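Local atomic coordinates of methyl-coenzyme M reductase subunit beta (PDB entry 1E6Y), a protein that forms part of methyl-coenzyme M reductase, which uses coenzyme B to reduce methyl-coenzyme M, releasing methane in the last step of methanogenesis. Residues Asp250-Asn255 against Thr311-Gly316. Residues are numbered along the deposited sequence; the frame is centred on the assembly and turned at random.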
# COMPACT_ATOMS: atom_id res chain seq x y z
N ASP E 250 39.26 12.68 20.15
CA ASP E 250 40.50 13.42 19.93
C ASP E 250 40.47 14.24 18.66
O ASP E 250 40.96 15.38 18.63
CB ASP E 250 41.70 12.45 19.88
CG ASP E 250 42.10 11.95 21.26
OD1 ASP E 250 41.62 12.48 22.28
OD2 ASP E 250 42.93 11.02 21.32
N ILE E 251 39.89 13.68 17.60
CA ILE E 251 39.78 14.40 16.33
C ILE E 251 38.86 15.60 16.48
O ILE E 251 39.19 16.70 16.01
CB ILE E 251 39.28 13.47 15.20
CG1 ILE E 251 40.36 12.43 14.87
CG2 ILE E 251 38.93 14.28 13.95
CD1 ILE E 251 39.95 11.39 13.84
N VAL E 252 37.76 15.43 17.21
CA VAL E 252 36.84 16.52 17.48
C VAL E 252 37.53 17.60 18.32
O VAL E 252 37.48 18.79 17.98
CB VAL E 252 35.57 16.02 18.21
CG1 VAL E 252 34.71 17.20 18.66
CG2 VAL E 252 34.77 15.12 17.29
N LYS E 253 38.25 17.18 19.35
CA LYS E 253 38.89 18.12 20.26
C LYS E 253 39.95 18.98 19.58
O LYS E 253 40.00 20.19 19.79
CB LYS E 253 39.51 17.38 21.45
CG LYS E 253 40.03 18.30 22.54
CD LYS E 253 40.56 17.51 23.72
CE LYS E 253 41.43 18.36 24.62
NZ LYS E 253 40.65 19.48 25.23
N GLU E 254 40.75 18.38 18.70
CA GLU E 254 41.81 19.12 18.03
C GLU E 254 41.31 19.99 16.88
O GLU E 254 42.05 20.81 16.35
CB GLU E 254 42.91 18.17 17.54
CG GLU E 254 42.53 17.28 16.36
CD GLU E 254 43.61 16.25 16.04
OE1 GLU E 254 43.48 15.56 15.02
OE2 GLU E 254 44.57 16.12 16.83
N ASN E 255 40.04 19.81 16.51
CA ASN E 255 39.41 20.62 15.48
C ASN E 255 38.29 21.49 16.05
O ASN E 255 37.60 22.19 15.31
CB ASN E 255 38.85 19.73 14.37
CG ASN E 255 39.92 19.16 13.47
OD1 ASN E 255 40.43 19.85 12.58
ND2 ASN E 255 40.25 17.89 13.66
N THR E 311 30.88 16.12 11.62
CA THR E 311 29.53 16.51 12.02
C THR E 311 29.55 17.25 13.36
O THR E 311 28.97 18.32 13.50
CB THR E 311 28.59 15.28 12.14
OG1 THR E 311 28.43 14.68 10.85
CG2 THR E 311 27.23 15.70 12.68
N LEU E 312 30.26 16.68 14.33
CA LEU E 312 30.36 17.28 15.65
C LEU E 312 31.04 18.66 15.59
O LEU E 312 30.60 19.59 16.27
CB LEU E 312 31.12 16.35 16.60
CG LEU E 312 30.39 15.06 16.96
CD1 LEU E 312 31.26 14.18 17.84
CD2 LEU E 312 29.09 15.39 17.68
N VAL E 313 32.00 18.80 14.68
CA VAL E 313 32.72 20.06 14.52
C VAL E 313 31.89 21.10 13.76
O VAL E 313 31.80 22.26 14.19
CB VAL E 313 34.07 19.84 13.79
CG1 VAL E 313 34.71 21.17 13.41
CG2 VAL E 313 35.01 19.04 14.69
N ASN E 314 31.24 20.68 12.68
CA ASN E 314 30.50 21.60 11.82
C ASN E 314 29.12 21.96 12.37
O ASN E 314 28.72 23.13 12.35
CB ASN E 314 30.36 21.03 10.41
CG ASN E 314 30.02 22.09 9.38
OD1 ASN E 314 30.51 23.21 9.44
ND2 ASN E 314 29.15 21.74 8.44
N CYS E 315 28.38 20.96 12.84
CA CYS E 315 27.11 21.20 13.51
C CYS E 315 27.34 21.85 14.88
O CYS E 315 26.57 22.71 15.29
CB CYS E 315 26.33 19.90 13.68
SG CYS E 315 25.72 19.23 12.13
N GLY E 316 28.42 21.45 15.54
CA GLY E 316 28.79 22.05 16.81
C GLY E 316 29.09 23.53 16.69
O GLY E 316 28.58 24.33 17.47
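A small, buried, largely apolar helix-to-helix contact brings Val-252 and Asn-255, on helix 247-255, against Leu-312 and Val-313 of the long helix 296-318. The two segments run at 38° to one another, with their axes 9.5 Å apart at the closest, and no hydrogen bond joins them. The backbones come nearest at Val-252 and Val-313, whose CA atoms lie 6.2 Å apart. With CG1 of Val-252 anti to the backbone N (chi1 172°), its other methyl, CG2, is set beside that N and meets Leu-312, touching CD1 at 3.7 Å and also reaching CB, as the two side chains cross at about a right angle. Val-313 sets its two methyls against different parts of Asn-255: CG1 comes up to the carbonyl O of Asn-255 at 3.6 Å, while CG2 packs on CB of Asn-255 at 3.9 Å.

Both helices belong to the predominantly helical C-terminal domain of the beta subunit, and the pairing lies away from the coenzyme pockets. Helix 261-274, from the chain between the two segments, packs beside Asn-255 through Val-264, and helix 387-395 meets Leu-312 through Ala-392. The gamma subunit also borders the contact, its Val-70 packing on Val-252 and its Thr-66 on Leu-312.

Only CB of the Asn-255 side chain takes part in the contact with Val-313; beyond it the amide leads away from helix 296-318. ND2 of Asn-255 donates a hydrogen bond back to the carbonyl O of Ile-251 at 2.8 Å, nearly straight at 166° and with that oxygen close to the amide plane. Further hydrogen bonds to helix 261-274, between OD1 and OG1 of Thr-263 and between ND2 and OG of Ser-267, satisfy this buried amide from both ends and fix its rotation.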